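Local coordinates for DNA mismatch repair protein MUTS (Thermus aquaticus, PDB 1EWQ), which takes part in DNA mismatch repair, binding mismatched DNA and carrying a weak ATPase activity, at residues Asp549-Arg557 with Pro569-Glu577; Asp620-Ala628 with Glu642-Leu650. All coordinates share one frame; numbering follows the deposited sequence.

In the fold
Both contacts lie in the ATPase end of the chain, far from the bound DNA, with their centres about 21 Å apart and no touch between them. Contact 1 pairs two neighbouring strands of a four-stranded sheet and is partly buried: one face, with Leu551, Ile553, Leu572 and Met574, is largely apolar and packed, while the other carries polar side chains. Contact 2 is buried and sets the outermost strand 621-625 of the six-stranded sheet against helix 638-652. Backbone hydrogen bonds dominate the first; in the second the polar grip comes from one arginine and two glutamates. Helix 589-603 touches strand residues of both.

Contact 1 (Asp549-Arg557 with Pro569-Glu577); sequences DRLQIRAGR and PNDLEMAHE
The His576 ring meets Asp549 edge-on: NE2 donates to OD2 at 2.9 Å, with the acceptor almost in the ring plane and the proton arriving on the syn side of the carboxylate. The ring and carboxylate planes are 28° apart. Tyr690 meets the same imidazole obliquely, and ND1 bonds to the carbonyl of Arg688. Asp549 turns CG away from its backbone N (chi1 171°), which brings the carboxylate to the ring. With an alanine in place of His576, the Asp549 carboxylate would probably lose this N-H partner and be freer to turn. The other flat pair, the Gln552 amide and Glu573 carboxylate, lie 15° from parallel, but their OE1 atoms are two acceptors 3.4 Å apart and form no bond.

On either side of the Gln552-Glu573 pair, Leu551 and Ile553 exchange paired backbone hydrogen bonds with Met574 and Leu572; the bond from Ile553 N to Leu572 O (2.8 Å) is nearly straight. On the buried face, Leu551 CD2 rests on Leu572 CG at 3.8 Å, and Leu551 CB meets Met574 CB at 4.0 Å. Helix 589-603 covers Ile553 and Leu572 on this face. Farther along, the register slips by one residue. Here Asp571 OD1 takes the amide of Ala555 (N to OD1 2.7 Å), while Gly556 N turns to Asn570 O and Asn570 N returns a bond to Gly556 O. The Asn570 amide is held by the backbone of His726 and Val728.

The whole is an antiparallel strand pair interrupted by a beta bulge, at the edge of the four-stranded sheet near the predicted ATP-binding loop.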
loop_
_atom_site.group_PDB
_atom_site.type_symbol
_atom_site.label_atom_id
_atom_site.label_comp_id
_atom_site.label_asym_id
_atom_site.label_seq_id
_atom_site.Cartn_x
_atom_site.Cartn_y
_atom_site.Cartn_z
ATOM N N ASP C 549 -36.025 -24.186 20.110
ATOM C CA ASP C 549 -35.739 -23.079 21.022
ATOM C C ASP C 549 -34.495 -23.346 21.854
ATOM O O ASP C 549 -34.005 -22.479 22.572
ATOM C CB ASP C 549 -36.929 -22.790 21.938
ATOM C CG ASP C 549 -36.582 -21.799 23.040
ATOM O OD1 ASP C 549 -35.989 -22.236 24.057
ATOM O OD2 ASP C 549 -36.879 -20.587 22.883
ATOM N N ARG C 550 -33.970 -24.553 21.739
ATOM C CA ARG C 550 -32.776 -24.913 22.474
ATOM C C ARG C 550 -31.577 -24.900 21.548
ATOM O O ARG C 550 -31.682 -25.264 20.374
ATOM C CB ARG C 550 -32.924 -26.314 23.071
ATOM C CG ARG C 550 -33.618 -26.333 24.401
ATOM C CD ARG C 550 -34.245 -27.690 24.706
ATOM N NE ARG C 550 -34.765 -27.730 26.072
ATOM C CZ ARG C 550 -35.489 -26.764 26.639
ATOM N NH1 ARG C 550 -35.794 -25.659 25.961
ATOM N NH2 ARG C 550 -35.902 -26.901 27.899
ATOM N N LEU C 551 -30.442 -24.454 22.067
ATOM C CA LEU C 551 -29.233 -24.482 21.278
ATOM C C LEU C 551 -28.533 -25.729 21.790
ATOM O O LEU C 551 -28.236 -25.842 22.979
ATOM C CB LEU C 551 -28.372 -23.239 21.524
ATOM C CG LEU C 551 -27.037 -23.192 20.766
ATOM C CD1 LEU C 551 -26.610 -21.742 20.555
ATOM C CD2 LEU C 551 -25.976 -23.971 21.529
ATOM N N GLN C 552 -28.322 -26.688 20.899
ATOM C CA GLN C 552 -27.640 -27.920 21.267
ATOM C C GLN C 552 -26.686 -28.285 20.159
ATOM O O GLN C 552 -27.084 -28.782 19.102
ATOM C CB GLN C 552 -28.638 -29.052 21.513
ATOM C CG GLN C 552 -29.540 -28.786 22.701
ATOM C CD GLN C 552 -30.430 -29.965 23.062
ATOM O OE1 GLN C 552 -29.945 -31.031 23.464
ATOM N NE2 GLN C 552 -31.738 -29.781 22.925
ATOM N N ILE C 553 -25.412 -28.015 20.409
ATOM C CA ILE C 553 -24.372 -28.281 19.435
ATOM C C ILE C 553 -23.422 -29.358 19.936
ATOM O O ILE C 553 -22.843 -29.233 21.017
ATOM C CB ILE C 553 -23.551 -26.997 19.143
ATOM C CG1 ILE C 553 -24.480 -25.872 18.675
ATOM C CG2 ILE C 553 -22.492 -27.286 18.095
ATOM C CD1 ILE C 553 -23.761 -24.554 18.386
ATOM N N ARG C 554 -23.267 -30.416 19.152
ATOM C CA ARG C 554 -22.352 -31.486 19.509
ATOM C C ARG C 554 -21.140 -31.408 18.590
ATOM O O ARG C 554 -21.279 -31.403 17.369
ATOM C CB ARG C 554 -23.018 -32.863 19.360
ATOM C CG ARG C 554 -22.155 -34.018 19.913
ATOM C CD ARG C 554 -22.864 -35.386 19.874
ATOM N NE ARG C 554 -22.913 -35.973 18.532
ATOM C CZ ARG C 554 -24.038 -36.220 17.869
ATOM N NH1 ARG C 554 -25.208 -35.930 18.425
ATOM N NH2 ARG C 554 -24.001 -36.760 16.655
ATOM N N ALA C 555 -19.955 -31.329 19.187
ATOM C CA ALA C 555 -18.711 -31.273 18.434
ATOM C C ALA C 555 -18.648 -30.161 17.396
ATOM O O ALA C 555 -18.324 -30.411 16.232
ATOM C CB ALA C 555 -18.445 -32.632 17.760
ATOM N N GLY C 556 -18.945 -28.934 17.820
ATOM C CA GLY C 556 -18.883 -27.811 16.906
ATOM C C GLY C 556 -17.453 -27.315 16.772
ATOM O O GLY C 556 -16.626 -27.546 17.654
ATOM N N ARG C 557 -17.157 -26.639 15.665
ATOM C CA ARG C 557 -15.823 -26.116 15.430
ATOM C C ARG C 557 -15.898 -24.786 14.684
ATOM O O ARG C 557 -16.867 -24.517 13.965
ATOM C CB ARG C 557 -15.003 -27.088 14.585
ATOM C CG ARG C 557 -15.522 -28.510 14.546
ATOM C CD ARG C 557 -15.295 -29.057 13.167
ATOM N NE ARG C 557 -16.431 -29.814 12.689
ATOM C CZ ARG C 557 -16.708 -30.012 11.408
ATOM N NH1 ARG C 557 -15.935 -29.500 10.464
ATOM N NH2 ARG C 557 -17.749 -30.746 11.076
ATOM N N PRO C 569 -13.007 -30.013 18.600
ATOM C CA PRO C 569 -14.447 -29.747 18.642
ATOM C C PRO C 569 -14.957 -29.575 20.077
ATOM O O PRO C 569 -14.323 -30.029 21.024
ATOM C CB PRO C 569 -15.046 -30.978 17.953
ATOM C CG PRO C 569 -13.940 -31.434 17.024
ATOM C CD PRO C 569 -12.729 -31.293 17.928
ATOM N N ASN C 570 -16.097 -28.910 20.231
ATOM C CA ASN C 570 -16.679 -28.692 21.550
ATOM C C ASN C 570 -18.184 -28.664 21.506
ATOM O O ASN C 570 -18.782 -28.322 20.492
ATOM C CB ASN C 570 -16.169 -27.390 22.163
ATOM C CG ASN C 570 -14.923 -27.592 22.983
ATOM O OD1 ASN C 570 -14.935 -28.317 23.976
ATOM N ND2 ASN C 570 -13.838 -26.951 22.575
ATOM N N ASP C 571 -18.791 -29.031 22.624
ATOM C CA ASP C 571 -20.238 -29.047 22.724
ATOM C C ASP C 571 -20.710 -27.767 23.387
ATOM O O ASP C 571 -19.914 -26.988 23.915
ATOM C CB ASP C 571 -20.725 -30.228 23.578
ATOM C CG ASP C 571 -20.216 -31.570 23.081
ATOM O OD1 ASP C 571 -19.883 -31.682 21.887
ATOM O OD2 ASP C 571 -20.171 -32.519 23.897
ATOM N N LEU C 572 -22.020 -27.577 23.354
ATOM C CA LEU C 572 -22.649 -26.434 23.970
ATOM C C LEU C 572 -24.150 -26.617 23.991
ATOM O O LEU C 572 -24.753 -26.990 22.984
ATOM C CB LEU C 572 -22.315 -25.135 23.220
ATOM C CG LEU C 572 -23.002 -23.902 23.820
ATOM C CD1 LEU C 572 -22.545 -23.719 25.252
ATOM C CD2 LEU C 572 -22.694 -22.670 22.987
ATOM N N GLU C 573 -24.734 -26.382 25.160
ATOM C CA GLU C 573 -26.175 -26.433 25.355
ATOM C C GLU C 573 -26.527 -25.103 25.992
ATOM O O GLU C 573 -25.877 -24.687 26.952
ATOM C CB GLU C 573 -26.586 -27.565 26.285
ATOM C CG GLU C 573 -26.648 -28.908 25.621
ATOM C CD GLU C 573 -27.642 -29.821 26.299
ATOM O OE1 GLU C 573 -28.843 -29.473 26.324
ATOM O OE2 GLU C 573 -27.230 -30.883 26.805
HETATM N N MSE C 574 -27.546 -24.445 25.448
HETATM C CA MSE C 574 -27.981 -23.131 25.915
HETATM C C MSE C 574 -29.459 -22.903 25.656
HETATM O O MSE C 574 -29.971 -23.227 24.579
HETATM C CB MSE C 574 -27.237 -22.025 25.174
HETATM C CG MSE C 574 -25.884 -21.669 25.699
HETATM SE SE MSE C 574 -25.513 -19.899 25.057
HETATM C CE MSE C 574 -26.509 -18.907 26.343
ATOM N N ALA C 575 -30.135 -22.291 26.617
ATOM C CA ALA C 575 -31.558 -22.016 26.469
ATOM C C ALA C 575 -31.885 -20.730 27.205
ATOM O O ALA C 575 -32.334 -20.767 28.348
ATOM C CB ALA C 575 -32.373 -23.172 27.038
ATOM N N HIS C 576 -31.652 -19.597 26.549
ATOM C CA HIS C 576 -31.914 -18.297 27.162
ATOM C C HIS C 576 -31.179 -18.264 28.491
ATOM O O HIS C 576 -31.716 -17.804 29.489
ATOM C CB HIS C 576 -33.418 -18.107 27.403
ATOM C CG HIS C 576 -34.241 -18.122 26.152
ATOM N ND1 HIS C 576 -34.359 -17.027 25.321
ATOM C CD2 HIS C 576 -34.975 -19.107 25.581
ATOM C CE1 HIS C 576 -35.129 -17.339 24.294
ATOM N NE2 HIS C 576 -35.514 -18.595 24.428
ATOM N N GLU C 577 -29.950 -18.764 28.492
ATOM C CA GLU C 577 -29.126 -18.820 29.695
ATOM C C GLU C 577 -27.917 -17.877 29.690
ATOM O O GLU C 577 -27.450 -17.449 28.632
ATOM C CB GLU C 577 -28.632 -20.259 29.903
ATOM C CG GLU C 577 -29.736 -21.250 30.256
ATOM C CD GLU C 577 -29.298 -22.705 30.138
ATOM O OE1 GLU C 577 -28.999 -23.152 29.008
ATOM O OE2 GLU C 577 -29.260 -23.401 31.179
#

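Contact 2 (Asp620-Ala628 with Glu642-Leu650); sequences DGIYTRIGA and EMEEVALIL
Arg625 meets two glutamates of helix 638-652 in different ways. Its NE donates to Glu645 OE1 at 3.0 Å, a fairly straight bond in the guanidinium plane, although the N-H comes down on the carboxylate from above its plane, the two planes being 72° apart. Glu642 instead lies over one face of the guanidinium, the two groups stacked 29° from parallel; its OE2 is 3.3 Å from Arg625 NH1, well out of plane, so this salt bridge rests on charge without a directed N-H. A water accepts from Arg625 NH1 and gives a weak bond to Glu642 OE1, bridging the two groups beside the stack.

The arginine chain is bent to reach these partners: after leaving with CG opposite the backbone N (chi1 -162°), it folds at the next two torsions. In the loop after the strand, Gly627 O takes a weak bond from Arg625 NH1; its approach to NH2 is too short to be trusted. Glu642 OE2 is shared with Arg666, so two positive groups hold this carboxylate and are likely to stabilise its negative charge.

The aliphatic stem is lined by the helix: Ile649 CD1 meets Arg625 CB at 3.7 Å, and Val646 CG2 touches Arg625 CG. Farther back, Ile649 CG2 packs on Tyr623 CB at 4.0 Å. Farther out, Val646 also packs on Val680 of helix 670-687 and on Leu747 of the second subunit. The arrangement is that of a helix packed antiparallel on the edge strand of the P-loop NTPase sheet of MutS domain V, joined by a salt-bridge network.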
loop_
_atom_site.group_PDB
_atom_site.type_symbol
_atom_site.label_atom_id
_atom_site.label_comp_id
_atom_site.label_asym_id
_atom_site.label_seq_id
_atom_site.Cartn_x
_atom_site.Cartn_y
_atom_site.Cartn_z
ATOM N N ASP C 620 -32.437 -13.210 16.615
ATOM C CA ASP C 620 -32.833 -11.985 15.929
ATOM C C ASP C 620 -31.609 -11.110 15.661
ATOM O O ASP C 620 -31.675 -10.136 14.913
ATOM C CB ASP C 620 -33.893 -11.228 16.745
ATOM C CG ASP C 620 -33.353 -10.650 18.034
ATOM O OD1 ASP C 620 -32.229 -11.002 18.448
ATOM O OD2 ASP C 620 -34.074 -9.836 18.648
ATOM N N GLY C 621 -30.481 -11.497 16.251
ATOM C CA GLY C 621 -29.245 -10.753 16.068
ATOM C C GLY C 621 -28.094 -11.316 16.879
ATOM O O GLY C 621 -28.300 -11.999 17.885
ATOM N N ILE C 622 -26.875 -11.061 16.426
ATOM C CA ILE C 622 -25.693 -11.521 17.146
ATOM C C ILE C 622 -24.930 -10.275 17.568
ATOM O O ILE C 622 -24.556 -9.459 16.724
ATOM C CB ILE C 622 -24.796 -12.384 16.264
ATOM C CG1 ILE C 622 -25.541 -13.659 15.859
ATOM C CG2 ILE C 622 -23.510 -12.708 17.003
ATOM C CD1 ILE C 622 -24.836 -14.466 14.781
ATOM N N TYR C 623 -24.715 -10.128 18.873
ATOM C CA TYR C 623 -24.017 -8.963 19.412
ATOM C C TYR C 623 -22.749 -9.348 20.156
ATOM O O TYR C 623 -22.796 -10.059 21.156
ATOM C CB TYR C 623 -24.944 -8.179 20.346
ATOM C CG TYR C 623 -26.261 -7.813 19.704
ATOM C CD1 TYR C 623 -27.434 -8.516 20.005
ATOM C CD2 TYR C 623 -26.332 -6.785 18.763
ATOM C CE1 TYR C 623 -28.654 -8.201 19.382
ATOM C CE2 TYR C 623 -27.541 -6.466 18.130
ATOM C CZ TYR C 623 -28.697 -7.176 18.444
ATOM O OH TYR C 623 -29.876 -6.854 17.799
ATOM N N THR C 624 -21.616 -8.855 19.666
ATOM C CA THR C 624 -20.330 -9.159 20.264
ATOM C C THR C 624 -19.650 -7.968 20.933
ATOM O O THR C 624 -19.892 -6.806 20.591
ATOM C CB THR C 624 -19.348 -9.713 19.200
ATOM O OG1 THR C 624 -19.067 -8.696 18.228
ATOM C CG2 THR C 624 -19.946 -10.925 18.494
ATOM N N ARG C 625 -18.791 -8.301 21.889
ATOM C CA ARG C 625 -17.971 -7.353 22.632
ATOM C C ARG C 625 -16.713 -8.205 22.867
ATOM O O ARG C 625 -16.475 -8.702 23.968
ATOM C CB ARG C 625 -18.644 -6.975 23.961
ATOM C CG ARG C 625 -18.121 -5.687 24.628
ATOM C CD ARG C 625 -16.613 -5.697 24.871
ATOM N NE ARG C 625 -15.852 -5.409 23.654
ATOM C CZ ARG C 625 -14.576 -5.752 23.468
ATOM N NH1 ARG C 625 -13.906 -6.404 24.410
ATOM N NH2 ARG C 625 -13.962 -5.432 22.335
ATOM N N ILE C 626 -15.932 -8.390 21.799
ATOM C CA ILE C 626 -14.725 -9.227 21.822
ATOM C C ILE C 626 -13.462 -8.525 21.341
ATOM O O ILE C 626 -13.494 -7.772 20.370
ATOM C CB ILE C 626 -14.913 -10.485 20.927
ATOM C CG1 ILE C 626 -16.132 -11.287 21.377
ATOM C CG2 ILE C 626 -13.674 -11.367 20.992
ATOM C CD1 ILE C 626 -16.578 -12.340 20.358
ATOM N N GLY C 627 -12.347 -8.811 22.011
ATOM C CA GLY C 627 -11.064 -8.226 21.648
ATOM C C GLY C 627 -11.000 -6.710 21.728
ATOM O O GLY C 627 -11.580 -6.101 22.622
ATOM N N ALA C 628 -10.265 -6.106 20.799
ATOM C CA ALA C 628 -10.131 -4.650 20.721
ATOM C C ALA C 628 -9.718 -3.994 22.037
ATOM O O ALA C 628 -8.924 -4.612 22.782
ATOM C CB ALA C 628 -11.446 -4.040 20.214
ATOM N N GLU C 642 -15.155 -0.096 25.861
ATOM C CA GLU C 642 -15.860 -1.356 26.009
ATOM C C GLU C 642 -17.208 -1.124 26.696
ATOM O O GLU C 642 -18.187 -1.808 26.393
ATOM C CB GLU C 642 -14.984 -2.366 26.769
ATOM C CG GLU C 642 -13.565 -2.445 26.184
ATOM C CD GLU C 642 -12.763 -3.669 26.611
ATOM O OE1 GLU C 642 -12.921 -4.134 27.755
ATOM O OE2 GLU C 642 -11.945 -4.154 25.799
HETATM N N MSE C 643 -17.274 -0.147 27.598
HETATM C CA MSE C 643 -18.539 0.141 28.265
HETATM C C MSE C 643 -19.540 0.700 27.255
HETATM O O MSE C 643 -20.734 0.421 27.342
HETATM C CB MSE C 643 -18.354 1.133 29.422
HETATM C CG MSE C 643 -17.645 0.560 30.634
HETATM SE SE MSE C 643 -18.569 -0.958 31.388
HETATM C CE MSE C 643 -17.555 -2.387 30.569
ATOM N N GLU C 644 -19.056 1.488 26.298
ATOM C CA GLU C 644 -19.932 2.044 25.270
ATOM C C GLU C 644 -20.522 0.894 24.461
ATOM O O GLU C 644 -21.721 0.863 24.195
ATOM C CB GLU C 644 -19.160 2.982 24.329
ATOM C CG GLU C 644 -18.891 4.358 24.900
ATOM C CD GLU C 644 -18.168 5.276 23.922
ATOM O OE1 GLU C 644 -18.088 6.485 24.198
ATOM O OE2 GLU C 644 -17.672 4.795 22.884
ATOM N N GLU C 645 -19.674 -0.052 24.069
ATOM C CA GLU C 645 -20.144 -1.194 23.295
ATOM C C GLU C 645 -21.183 -1.996 24.084
ATOM O O GLU C 645 -22.202 -2.413 23.532
ATOM C CB GLU C 645 -18.969 -2.089 22.907
ATOM C CG GLU C 645 -18.024 -1.468 21.889
ATOM C CD GLU C 645 -16.771 -2.312 21.661
ATOM O OE1 GLU C 645 -16.896 -3.555 21.507
ATOM O OE2 GLU C 645 -15.665 -1.724 21.618
ATOM N N VAL C 646 -20.923 -2.207 25.371
ATOM C CA VAL C 646 -21.850 -2.941 26.225
ATOM C C VAL C 646 -23.211 -2.246 26.241
ATOM O O VAL C 646 -24.247 -2.901 26.157
ATOM C CB VAL C 646 -21.315 -3.056 27.676
ATOM C CG1 VAL C 646 -22.392 -3.608 28.600
ATOM C CG2 VAL C 646 -20.104 -3.978 27.702
ATOM N N ALA C 647 -23.200 -0.917 26.347
ATOM C CA ALA C 647 -24.434 -0.141 26.354
ATOM C C ALA C 647 -25.233 -0.415 25.086
ATOM O O ALA C 647 -26.414 -0.725 25.161
ATOM C CB ALA C 647 -24.129 1.345 26.466
ATOM N N LEU C 648 -24.603 -0.297 23.922
ATOM C CA LEU C 648 -25.317 -0.559 22.682
ATOM C C LEU C 648 -25.929 -1.952 22.735
ATOM O O LEU C 648 -27.085 -2.150 22.345
ATOM C CB LEU C 648 -24.388 -0.461 21.466
ATOM C CG LEU C 648 -24.078 0.938 20.914
ATOM C CD1 LEU C 648 -23.236 0.801 19.661
ATOM C CD2 LEU C 648 -25.382 1.686 20.586
ATOM N N ILE C 649 -25.156 -2.914 23.234
ATOM C CA ILE C 649 -25.642 -4.281 23.327
ATOM C C ILE C 649 -26.868 -4.400 24.231
ATOM O O ILE C 649 -27.841 -5.053 23.868
ATOM C CB ILE C 649 -24.535 -5.228 23.824
ATOM C CG1 ILE C 649 -23.415 -5.288 22.785
ATOM C CG2 ILE C 649 -25.106 -6.615 24.068
ATOM C CD1 ILE C 649 -22.202 -6.103 23.204
ATOM N N LEU C 650 -26.828 -3.757 25.397
ATOM C CA LEU C 650 -27.943 -3.816 26.343
ATOM C C LEU C 650 -29.207 -3.167 25.812
ATOM O O LEU C 650 -30.311 -3.564 26.174
ATOM C CB LEU C 650 -27.557 -3.152 27.671
ATOM C CG LEU C 650 -26.497 -3.903 28.478
ATOM C CD1 LEU C 650 -26.049 -3.069 29.651
ATOM C CD2 LEU C 650 -27.063 -5.225 28.946
HETATM O O HOH W 1 -14.521 -6.297 27.090
#